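Local coordinates for protein arylesterase (Sulfolobus solfataricus, PDB 5L2P) that hydrolyses aromatic esters, p-nitrophenyl fatty acid esters and aryl phosphates such as paraoxon, with a broad substrate specificity, at residues A[2-7]-A[277-281]; A[46-52]-A[64-70]; A[75-81]-A[149-155]; A[156-162]-A[179-185]. All blocks are in the same frame, centred on the assembly; numbering follows the deposited sequence.

Overall arrangement
From the N terminus, segment 2-7 leads into helix 5-17 and meets 277-281 some 270 residues later, so contact 1 closes a loop that takes in nearly the whole chain. The other three lie within that loop and follow one another without crossing. Contact 2 closes a short hairpin at one margin of the sheet; contact 3 then pairs strand 77-81 with strand 150-155 in its middle. Contact 4 starts directly after strand 150-155 and brings helix 157-171 against strand 178-182. Contacts 3 and 4 touch, since strands 150-155 and 178-182 are neighbours. Contact 1 returns to contact 4 where H281 reaches S156 and V183, although the centres of these two contacts are about 20 Å apart.

Contact 1: residues A[2-7]-A[277-281]; sequences PLDPEV and NGNVH
D4 gives its backbone N-H to the carbonyl of G278, the one hydrogen bond across these segments. D4 N lies 3.1 Å from G278 O, the bond is nearly straight (172° at the hydrogen), and it enters in the carbonyl plane on a lone pair. D4 sits at the N-cap position of helix 5-17. G278 suits its corner because a phi of 69° favours glycine, and its own N-H is taken up by E249. A second polar bond stays within 277-281: N279 ND2 reaches N277 O at 3.0 Å, with the acceptor in the plane of the amide. This bond braces the corner and leaves N279 OD1 turned to V7 CG2, 4.0 Å away. Were N279 an alanine, the N277 carbonyl would probably lose this donor and a gap would open beside V7. The apolar part centres on V280, whose branched end fits between two neighbours: V280 CG1 touches L3 CD2 at 4.0 Å, and V280 CG2 touches V7 CG1 at 4.0 Å. L3 crosses V280 at about a right angle, whereas V7 and V280 run antiparallel alongside each other; V7 CG1 gets there by standing anti to the backbone N (chi1 175°). P2 and D4 also pack on Y262 and M265 of the second subunit. Just beyond V280, H281 bonds to D251 and S156, the geometry of an alpha/beta-hydrolase catalytic triad, in which all three are the inferred active-site residues.

Contact 2: residues A[46-52]-A[64-70]; sequences PVGETRD and IRIYSPI
S68 and E49 form a hydrogen-bonded antiparallel pair, S68 N lying 2.9 Å from E49 O, and two steps on R51 and I66 repeat it with I66 N 2.9 Å from R51 O. I66 and Y67 are both buried, on opposite faces of the hairpin: I66 against T108 and I110 of strand 108-112, Y67 on the other face beside T50, pointing the same way, its hydroxyl bonded to D95. These pairs belong to the beta hairpin of strands 49-56 and 61-68, the former outermost in the chain's mixed alpha/beta-hydrolase sheet. The outer strand is looser. It starts at an exposed end with a classic beta bulge: both G48 and E49 face S68, and G48 fits because a side chain there would run into P69 O. Beyond the bulge the exposed side chain of I70 lies along the P46-V47 backbone. On the I66 face, R51 NH1 and E49 OE2 form a long ion pair, 3.7 Å apart, while I66 lies against one face of the R51 guanidinium, offset toward its rim. At the far end D52 OD1 stands over a face of the R65 guanidinium, 2.7 Å from R65 NH1, an attraction of charges with no N-H aimed at the oxygen. A bend at chi3 (-57°) turns that guanidinium so that T50 CG2 meets its edge. With a leucine in place of R65, D52 and E92, which pairs with R65 NH2, would probably be left without their positive mate.

Contact 3: residues A[75-81]-A[149-155]; sequences NGLVMHF and KIATFGI
L77 and I150 open a run of parallel beta pairs that joins strands 77-81 and 150-155, neighbours in the middle of the alpha/beta-hydrolase sheet. The backbone bonds alternate between strands. L77 N donates to K149 O at 2.9 Å, and L77 O in turn receives A151 N at 2.7 Å. A151 O then serves M79 N, M79 O serves F153 N at 2.8 Å, and F153 O serves F81 N at 2.9 Å. The remaining groups turn outward: V78 and H80 bond to strand 108-112, while T152 O and G154 O probably accept from V180 and V182 of strand 178-182. Both strands are thus bonded on either side, as befits interior members of a sheet. K149 and H80 have their polar partners outside the two strands. K149 NZ goes to F305 O, leaving its aliphatic CD beside N75 OD1. H80 donates or accepts at both nitrogens, ND1 with S98 OG and NE2 with E94 OE1, so the imidazole's rotation is fixed. L77, M79, F81 and T152 pack on helix 124-138, T152 setting its methyl CG2 beside M79 CB, with helix 157-171 also covering F81 and T152; L77 CD2 meets I150 CG2 at 4.1 Å, the two chains side by side. On the opposite face small A151 pairs across from V78, and V78 CG1 rests on F153 CB at 3.8 Å. With its CG anti to the backbone N (chi1 173°), F153 turns an edge toward the face of H80 in an offset edge-to-face pair, planes at 69°, its CD1 lying 3.4 Å from H80 CD2.

Contact 4: residues A[156-162]-A[179-185]; sequences SAGGNLV and QVPVVPF
S156 begins the contact by giving its backbone N-H to V182 O, 2.9 Å from S156 N, in a nearly straight bond. Its CA also approaches V183 O, and S156 O is shared: it accepts N160 N of the first helical turn and, more weakly, F185 N. The positive phi of 69° turns the chain sharply from strand into helix here. G159 comes next, and its lack of a side chain is what allows the helix so close, for a CB would run into P184 CA. P184 CB lies 3.7 Å from G159 C, and P181 CB 3.7 Å from G159 O. N160 is an amide used at both ends: ND2 donates to F185 O at 2.8 Å and to F229 O, while OD1 accepts from W86. Extended away from its backbone N (chi1 177°), N160 runs alongside F185, whose ring meets ND2 at its edge, amide and ring planes 73° apart. A turn beyond G159, V162 CG1 packs against Q179 CB at 3.7 Å and P181 CD at 4.0 Å, a branched apolar side chain set against the strand; Q179 NE2 bonds to P241 O. Helix 157-171 thus forms the crossover of a beta-alpha-beta unit between strands 150-155 and 178-182, and its start, with G154, S156 and G158 as GxSxG, fits the nucleophile elbow of an alpha/beta hydrolase, S156, the inferred nucleophile, having its OG bonded to H281.

Contact 1: residues A[2-7]-A[277-281]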
# COMPACT_ATOMS: atom_id res chain seq x y z
N PRO A 2 -1.55 13.87 -3.52
CA PRO A 2 -0.45 14.61 -2.92
C PRO A 2 0.83 14.57 -3.77
O PRO A 2 1.76 13.85 -3.47
CB PRO A 2 -0.26 13.92 -1.58
CG PRO A 2 -0.59 12.52 -1.86
CD PRO A 2 -1.71 12.55 -2.87
N LEU A 3 0.84 15.37 -4.84
CA LEU A 3 2.02 15.53 -5.67
C LEU A 3 2.79 16.77 -5.26
O LEU A 3 2.32 17.62 -4.52
CB LEU A 3 1.62 15.66 -7.15
CG LEU A 3 0.85 14.51 -7.78
CD1 LEU A 3 0.37 14.93 -9.17
CD2 LEU A 3 1.74 13.25 -7.85
N ASP A 4 4.00 16.86 -5.77
CA ASP A 4 4.73 18.11 -5.79
C ASP A 4 3.90 19.19 -6.56
O ASP A 4 3.43 18.95 -7.65
CB ASP A 4 6.06 17.84 -6.50
CG ASP A 4 7.03 18.97 -6.38
OD1 ASP A 4 6.70 20.09 -5.91
OD2 ASP A 4 8.18 18.70 -6.79
N PRO A 5 3.70 20.36 -5.96
CA PRO A 5 2.92 21.43 -6.63
C PRO A 5 3.37 21.80 -8.05
O PRO A 5 2.53 22.05 -8.89
CB PRO A 5 3.10 22.64 -5.69
CG PRO A 5 3.27 22.02 -4.34
CD PRO A 5 4.07 20.75 -4.58
N GLU A 6 4.67 21.83 -8.31
CA GLU A 6 5.19 22.08 -9.66
C GLU A 6 4.76 20.99 -10.63
O GLU A 6 4.47 21.25 -11.78
CB GLU A 6 6.73 22.29 -9.70
CG GLU A 6 7.58 21.14 -9.14
CD GLU A 6 9.09 21.42 -9.06
OE1 GLU A 6 9.60 22.28 -9.85
OE2 GLU A 6 9.77 20.76 -8.21
N VAL A 7 4.72 19.75 -10.15
CA VAL A 7 4.29 18.62 -10.98
C VAL A 7 2.79 18.69 -11.24
O VAL A 7 2.33 18.42 -12.34
CB VAL A 7 4.66 17.28 -10.34
CG1 VAL A 7 4.09 16.10 -11.16
CG2 VAL A 7 6.17 17.17 -10.21
N ASN A 277 9.33 9.83 -4.09
CA ASN A 277 7.98 10.18 -3.74
C ASN A 277 7.50 11.52 -4.35
O ASN A 277 8.29 12.38 -4.68
CB ASN A 277 7.81 10.18 -2.22
CG ASN A 277 8.06 8.77 -1.56
OD1 ASN A 277 7.70 7.72 -2.10
ND2 ASN A 277 8.69 8.78 -0.40
N GLY A 278 6.18 11.67 -4.49
CA GLY A 278 5.55 12.90 -4.93
C GLY A 278 5.80 13.24 -6.38
O GLY A 278 5.60 14.38 -6.81
N ASN A 279 6.20 12.23 -7.15
CA ASN A 279 6.56 12.37 -8.53
C ASN A 279 5.90 11.38 -9.41
O ASN A 279 5.55 10.30 -8.97
CB ASN A 279 8.06 12.31 -8.72
CG ASN A 279 8.74 13.65 -8.41
OD1 ASN A 279 9.01 14.47 -9.31
ND2 ASN A 279 8.92 13.90 -7.15
N VAL A 280 5.69 11.80 -10.65
CA VAL A 280 5.05 10.97 -11.64
C VAL A 280 6.13 10.34 -12.50
O VAL A 280 7.30 10.52 -12.25
CB VAL A 280 4.01 11.77 -12.48
CG1 VAL A 280 2.92 12.33 -11.56
CG2 VAL A 280 4.68 12.85 -13.33
N HIS A 281 5.71 9.58 -13.49
CA HIS A 281 6.64 8.87 -14.35
C HIS A 281 7.70 9.79 -14.95
O HIS A 281 7.40 10.85 -15.49
CB HIS A 281 5.86 8.18 -15.45
CG HIS A 281 6.71 7.48 -16.46
ND1 HIS A 281 7.33 6.28 -16.20
CD2 HIS A 281 7.03 7.81 -17.73
CE1 HIS A 281 8.00 5.90 -17.28
NE2 HIS A 281 7.84 6.82 -18.22

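Contact 2: residues A[46-52]-A[64-70]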
# COMPACT_ATOMS: atom_id res chain seq x y z
N PRO A 46 26.70 22.55 -19.70
CA PRO A 46 27.84 22.37 -20.58
C PRO A 46 28.67 21.13 -20.23
O PRO A 46 28.80 20.77 -19.07
CB PRO A 46 28.65 23.67 -20.40
CG PRO A 46 28.19 24.25 -19.13
CD PRO A 46 26.83 23.72 -18.81
N VAL A 47 29.24 20.51 -21.25
CA VAL A 47 30.18 19.40 -21.11
C VAL A 47 31.50 19.70 -21.81
O VAL A 47 31.69 20.78 -22.36
CB VAL A 47 29.56 18.09 -21.67
CG1 VAL A 47 28.43 17.64 -20.78
CG2 VAL A 47 29.05 18.27 -23.11
N GLY A 48 32.43 18.76 -21.76
CA GLY A 48 33.76 18.93 -22.33
C GLY A 48 33.67 18.94 -23.85
O GLY A 48 34.21 19.79 -24.50
N GLU A 49 32.98 17.96 -24.42
CA GLU A 49 32.88 17.82 -25.86
C GLU A 49 31.68 16.95 -26.24
O GLU A 49 31.18 16.16 -25.47
CB GLU A 49 34.15 17.16 -26.38
CG GLU A 49 34.37 17.33 -27.88
CD GLU A 49 35.48 16.43 -28.41
OE1 GLU A 49 36.27 15.88 -27.61
OE2 GLU A 49 35.58 16.29 -29.64
N THR A 50 31.22 17.10 -27.48
CA THR A 50 30.10 16.36 -28.05
C THR A 50 30.46 15.99 -29.47
O THR A 50 30.90 16.84 -30.24
CB THR A 50 28.84 17.25 -28.04
OG1 THR A 50 28.32 17.27 -26.70
CG2 THR A 50 27.77 16.75 -28.95
N ARG A 51 30.26 14.74 -29.83
CA ARG A 51 30.63 14.25 -31.15
C ARG A 51 29.53 13.32 -31.65
O ARG A 51 29.22 12.33 -30.99
CB ARG A 51 31.98 13.55 -31.10
CG ARG A 51 32.53 13.01 -32.41
CD ARG A 51 34.02 12.65 -32.32
NE ARG A 51 34.31 11.47 -31.47
CZ ARG A 51 34.66 11.51 -30.17
NH1 ARG A 51 34.79 12.65 -29.49
NH2 ARG A 51 34.90 10.37 -29.51
N ASP A 52 28.94 13.66 -32.79
CA ASP A 52 27.93 12.81 -33.43
C ASP A 52 28.61 11.93 -34.44
O ASP A 52 29.56 12.35 -35.07
CB ASP A 52 26.90 13.65 -34.15
CG ASP A 52 25.91 14.30 -33.22
OD1 ASP A 52 25.82 13.92 -32.05
OD2 ASP A 52 25.18 15.20 -33.69
N ILE A 64 24.88 7.73 -33.06
CA ILE A 64 25.19 7.90 -31.66
C ILE A 64 25.76 9.29 -31.39
O ILE A 64 26.19 9.97 -32.30
CB ILE A 64 26.21 6.83 -31.17
CG1 ILE A 64 27.48 6.88 -31.98
CG2 ILE A 64 25.60 5.45 -31.29
CD1 ILE A 64 28.59 6.03 -31.36
N ARG A 65 25.73 9.69 -30.12
CA ARG A 65 26.39 10.91 -29.69
C ARG A 65 27.30 10.55 -28.51
O ARG A 65 26.86 9.94 -27.54
CB ARG A 65 25.38 11.96 -29.28
CG ARG A 65 26.01 13.35 -29.07
CD ARG A 65 25.02 14.44 -28.61
NE ARG A 65 23.88 14.65 -29.48
CZ ARG A 65 23.87 15.46 -30.51
NH1 ARG A 65 24.95 16.16 -30.82
NH2 ARG A 65 22.77 15.57 -31.24
N ILE A 66 28.57 10.92 -28.60
CA ILE A 66 29.54 10.71 -27.55
C ILE A 66 29.71 11.99 -26.74
O ILE A 66 30.06 13.04 -27.32
CB ILE A 66 30.95 10.38 -28.07
CG1 ILE A 66 30.94 9.42 -29.28
CG2 ILE A 66 31.81 9.83 -26.94
CD1 ILE A 66 30.03 8.20 -29.11
N TYR A 67 29.48 11.89 -25.41
CA TYR A 67 29.66 13.03 -24.51
C TYR A 67 30.94 12.88 -23.72
O TYR A 67 31.14 11.87 -23.10
CB TYR A 67 28.51 13.15 -23.54
CG TYR A 67 27.16 13.33 -24.17
CD1 TYR A 67 26.46 12.26 -24.73
CD2 TYR A 67 26.55 14.55 -24.19
CE1 TYR A 67 25.20 12.45 -25.30
CE2 TYR A 67 25.32 14.74 -24.78
CZ TYR A 67 24.65 13.68 -25.32
OH TYR A 67 23.40 13.83 -25.85
N SER A 68 31.78 13.91 -23.73
CA SER A 68 32.94 13.95 -22.87
C SER A 68 32.68 14.94 -21.75
O SER A 68 32.24 16.03 -22.03
CB SER A 68 34.16 14.42 -23.63
OG SER A 68 34.38 13.61 -24.75
N PRO A 69 32.97 14.55 -20.49
CA PRO A 69 32.63 15.41 -19.36
C PRO A 69 33.51 16.64 -19.26
O PRO A 69 34.56 16.70 -19.88
CB PRO A 69 32.85 14.49 -18.15
CG PRO A 69 33.90 13.56 -18.58
CD PRO A 69 33.62 13.31 -20.04
N ILE A 70 33.08 17.63 -18.49
CA ILE A 70 33.87 18.81 -18.19
C ILE A 70 35.19 18.40 -17.55
O ILE A 70 36.23 18.92 -17.91
CB ILE A 70 33.13 19.76 -17.20
CG1 ILE A 70 31.91 20.40 -17.86
CG2 ILE A 70 34.03 20.88 -16.71
CD1 ILE A 70 32.23 21.41 -18.97

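Contact 3: residues A[75-81]-A[149-155]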
# COMPACT_ATOMS: atom_id res chain seq x y z
N ASN A 75 37.98 5.97 -16.28
CA ASN A 75 37.88 5.35 -17.59
C ASN A 75 36.62 4.50 -17.76
O ASN A 75 36.61 3.58 -18.56
CB ASN A 75 39.15 4.56 -17.91
CG ASN A 75 39.51 3.52 -16.84
OD1 ASN A 75 38.82 3.40 -15.84
ND2 ASN A 75 40.58 2.77 -17.05
N GLY A 76 35.56 4.85 -17.06
CA GLY A 76 34.28 4.21 -17.24
C GLY A 76 33.48 4.71 -18.40
O GLY A 76 33.78 5.75 -18.97
N LEU A 77 32.46 3.93 -18.77
CA LEU A 77 31.59 4.25 -19.88
C LEU A 77 30.16 3.94 -19.54
O LEU A 77 29.86 2.89 -19.01
CB LEU A 77 32.01 3.46 -21.12
CG LEU A 77 31.06 3.51 -22.33
CD1 LEU A 77 31.11 4.88 -22.96
CD2 LEU A 77 31.34 2.40 -23.34
N VAL A 78 29.26 4.87 -19.87
CA VAL A 78 27.84 4.69 -19.65
C VAL A 78 27.08 4.75 -20.96
O VAL A 78 27.12 5.76 -21.64
CB VAL A 78 27.29 5.77 -18.71
CG1 VAL A 78 25.77 5.64 -18.54
CG2 VAL A 78 28.00 5.71 -17.35
N MET A 79 26.43 3.64 -21.32
CA MET A 79 25.58 3.59 -22.50
C MET A 79 24.20 4.09 -22.11
O MET A 79 23.59 3.56 -21.16
CB MET A 79 25.45 2.19 -23.03
CG MET A 79 26.75 1.53 -23.43
SD MET A 79 27.57 2.33 -24.79
CE MET A 79 26.35 2.27 -26.08
N HIS A 80 23.70 5.08 -22.85
CA HIS A 80 22.44 5.70 -22.51
C HIS A 80 21.41 5.42 -23.60
O HIS A 80 21.60 5.80 -24.74
CB HIS A 80 22.65 7.20 -22.33
CG HIS A 80 21.39 7.96 -21.99
ND1 HIS A 80 21.30 9.33 -22.11
CD2 HIS A 80 20.18 7.53 -21.55
CE1 HIS A 80 20.09 9.72 -21.75
NE2 HIS A 80 19.39 8.65 -21.40
N PHE A 81 20.32 4.76 -23.22
CA PHE A 81 19.22 4.50 -24.12
C PHE A 81 18.04 5.37 -23.69
O PHE A 81 17.59 5.27 -22.53
CB PHE A 81 18.84 3.03 -24.05
CG PHE A 81 20.01 2.08 -24.11
CD1 PHE A 81 21.02 2.26 -25.02
CD2 PHE A 81 20.06 0.98 -23.29
CE1 PHE A 81 22.07 1.37 -25.12
CE2 PHE A 81 21.12 0.06 -23.37
CZ PHE A 81 22.14 0.28 -24.28
N LYS A 149 34.52 -1.71 -17.37
CA LYS A 149 33.80 -0.60 -16.71
C LYS A 149 32.72 0.01 -17.60
O LYS A 149 32.56 1.22 -17.66
CB LYS A 149 34.76 0.48 -16.25
CG LYS A 149 35.73 0.07 -15.17
CD LYS A 149 36.63 1.26 -14.84
CE LYS A 149 37.73 0.98 -13.84
NZ LYS A 149 37.15 0.47 -12.59
N ILE A 150 31.96 -0.84 -18.28
CA ILE A 150 30.85 -0.43 -19.11
C ILE A 150 29.52 -0.60 -18.37
O ILE A 150 29.15 -1.72 -17.99
CB ILE A 150 30.83 -1.22 -20.43
CG1 ILE A 150 32.18 -1.07 -21.14
CG2 ILE A 150 29.67 -0.75 -21.31
CD1 ILE A 150 32.30 -1.84 -22.46
N ALA A 151 28.77 0.50 -18.20
CA ALA A 151 27.46 0.45 -17.56
C ALA A 151 26.37 0.87 -18.55
O ALA A 151 26.65 1.59 -19.53
CB ALA A 151 27.43 1.38 -16.37
N THR A 152 25.12 0.45 -18.28
CA THR A 152 23.99 0.87 -19.04
C THR A 152 23.00 1.70 -18.22
O THR A 152 22.84 1.51 -17.02
CB THR A 152 23.27 -0.32 -19.66
OG1 THR A 152 22.92 -1.27 -18.65
CG2 THR A 152 24.14 -0.98 -20.76
N PHE A 153 22.32 2.65 -18.89
CA PHE A 153 21.40 3.57 -18.24
C PHE A 153 20.23 3.86 -19.19
O PHE A 153 20.41 3.92 -20.40
CB PHE A 153 22.15 4.83 -17.88
CG PHE A 153 21.29 5.93 -17.37
CD1 PHE A 153 20.71 6.84 -18.27
CD2 PHE A 153 21.09 6.12 -16.00
CE1 PHE A 153 19.91 7.89 -17.81
CE2 PHE A 153 20.28 7.15 -15.53
CZ PHE A 153 19.71 8.05 -16.46
N GLY A 154 19.03 4.00 -18.66
CA GLY A 154 17.87 4.16 -19.48
C GLY A 154 16.64 4.50 -18.70
O GLY A 154 16.48 4.06 -17.59
N ILE A 155 15.75 5.31 -19.32
CA ILE A 155 14.52 5.79 -18.69
C ILE A 155 13.30 5.24 -19.42
O ILE A 155 13.20 5.31 -20.61
CB ILE A 155 14.49 7.33 -18.66
CG1 ILE A 155 15.68 7.85 -17.84
CG2 ILE A 155 13.16 7.87 -18.13
CD1 ILE A 155 15.99 9.33 -18.01

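Contact 4: residues A[156-162]-A[179-185]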
# COMPACT_ATOMS: atom_id res chain seq x y z
N SER A 156 12.38 4.63 -18.68
CA SER A 156 11.09 4.18 -19.22
C SER A 156 11.20 2.98 -20.23
O SER A 156 11.51 1.87 -19.86
CB SER A 156 10.34 5.39 -19.78
OG SER A 156 9.09 4.99 -20.29
N ALA A 157 10.97 3.20 -21.51
CA ALA A 157 11.33 2.23 -22.54
C ALA A 157 12.83 2.02 -22.54
O ALA A 157 13.31 0.96 -22.91
CB ALA A 157 10.86 2.71 -23.93
N GLY A 158 13.59 3.06 -22.22
CA GLY A 158 15.04 2.96 -22.10
C GLY A 158 15.41 2.01 -20.97
O GLY A 158 16.38 1.28 -21.07
N GLY A 159 14.65 2.06 -19.88
CA GLY A 159 14.83 1.15 -18.77
C GLY A 159 14.51 -0.29 -19.15
O GLY A 159 15.17 -1.22 -18.69
N ASN A 160 13.47 -0.46 -19.97
CA ASN A 160 13.18 -1.77 -20.58
C ASN A 160 14.38 -2.33 -21.33
O ASN A 160 14.71 -3.52 -21.20
CB ASN A 160 12.03 -1.66 -21.55
CG ASN A 160 11.74 -2.97 -22.26
OD1 ASN A 160 11.86 -3.09 -23.51
ND2 ASN A 160 11.29 -3.97 -21.48
N LEU A 161 15.00 -1.45 -22.14
CA LEU A 161 16.15 -1.81 -23.00
C LEU A 161 17.40 -2.13 -22.19
O LEU A 161 18.17 -3.01 -22.55
CB LEU A 161 16.40 -0.71 -24.01
CG LEU A 161 15.27 -0.50 -25.04
CD1 LEU A 161 15.39 0.84 -25.76
CD2 LEU A 161 15.28 -1.64 -26.04
N VAL A 162 17.56 -1.46 -21.05
CA VAL A 162 18.61 -1.78 -20.09
C VAL A 162 18.44 -3.22 -19.52
O VAL A 162 19.39 -4.00 -19.48
CB VAL A 162 18.63 -0.79 -18.91
CG1 VAL A 162 19.48 -1.32 -17.75
CG2 VAL A 162 19.15 0.57 -19.35
N GLN A 179 23.96 -1.73 -14.26
CA GLN A 179 22.76 -1.40 -15.03
C GLN A 179 21.88 -0.45 -14.22
O GLN A 179 21.68 -0.65 -13.01
CB GLN A 179 21.97 -2.67 -15.37
CG GLN A 179 21.56 -3.49 -14.16
CD GLN A 179 20.60 -4.60 -14.55
OE1 GLN A 179 19.70 -4.39 -15.40
NE2 GLN A 179 20.79 -5.80 -13.95
N VAL A 180 21.36 0.57 -14.89
CA VAL A 180 20.55 1.57 -14.23
C VAL A 180 19.24 1.80 -14.96
O VAL A 180 19.11 2.78 -15.68
CB VAL A 180 21.33 2.88 -14.07
CG1 VAL A 180 20.57 3.86 -13.18
CG2 VAL A 180 22.68 2.60 -13.43
N PRO A 181 18.26 0.90 -14.76
CA PRO A 181 16.92 1.15 -15.29
C PRO A 181 16.16 2.12 -14.40
O PRO A 181 15.90 1.83 -13.22
CB PRO A 181 16.27 -0.24 -15.29
CG PRO A 181 17.02 -1.01 -14.27
CD PRO A 181 18.35 -0.39 -14.06
N VAL A 182 15.79 3.25 -14.98
CA VAL A 182 15.01 4.25 -14.28
C VAL A 182 13.57 4.15 -14.80
O VAL A 182 13.31 4.12 -16.01
CB VAL A 182 15.57 5.63 -14.56
CG1 VAL A 182 14.71 6.72 -13.91
CG2 VAL A 182 17.00 5.70 -14.07
N VAL A 183 12.63 4.12 -13.87
CA VAL A 183 11.23 3.91 -14.17
C VAL A 183 10.96 2.95 -15.35
O VAL A 183 10.12 3.22 -16.20
CB VAL A 183 10.49 5.26 -14.34
CG1 VAL A 183 10.55 6.04 -13.00
CG2 VAL A 183 11.06 6.08 -15.51
N PRO A 184 11.58 1.78 -15.33
CA PRO A 184 11.45 0.85 -16.43
C PRO A 184 10.10 0.18 -16.63
O PRO A 184 9.33 -0.06 -15.68
CB PRO A 184 12.45 -0.27 -16.02
CG PRO A 184 12.36 -0.31 -14.54
CD PRO A 184 12.17 1.13 -14.13
N PHE A 185 9.84 -0.18 -17.89
CA PHE A 185 8.83 -1.20 -18.24
C PHE A 185 9.51 -2.56 -18.28
O PHE A 185 10.46 -2.77 -19.04
CB PHE A 185 8.20 -0.87 -19.60
CG PHE A 185 7.22 -1.89 -20.07
CD1 PHE A 185 7.64 -3.08 -20.68
CD2 PHE A 185 5.86 -1.69 -19.91
CE1 PHE A 185 6.72 -4.03 -21.14
CE2 PHE A 185 4.95 -2.65 -20.36
CZ PHE A 185 5.39 -3.81 -20.97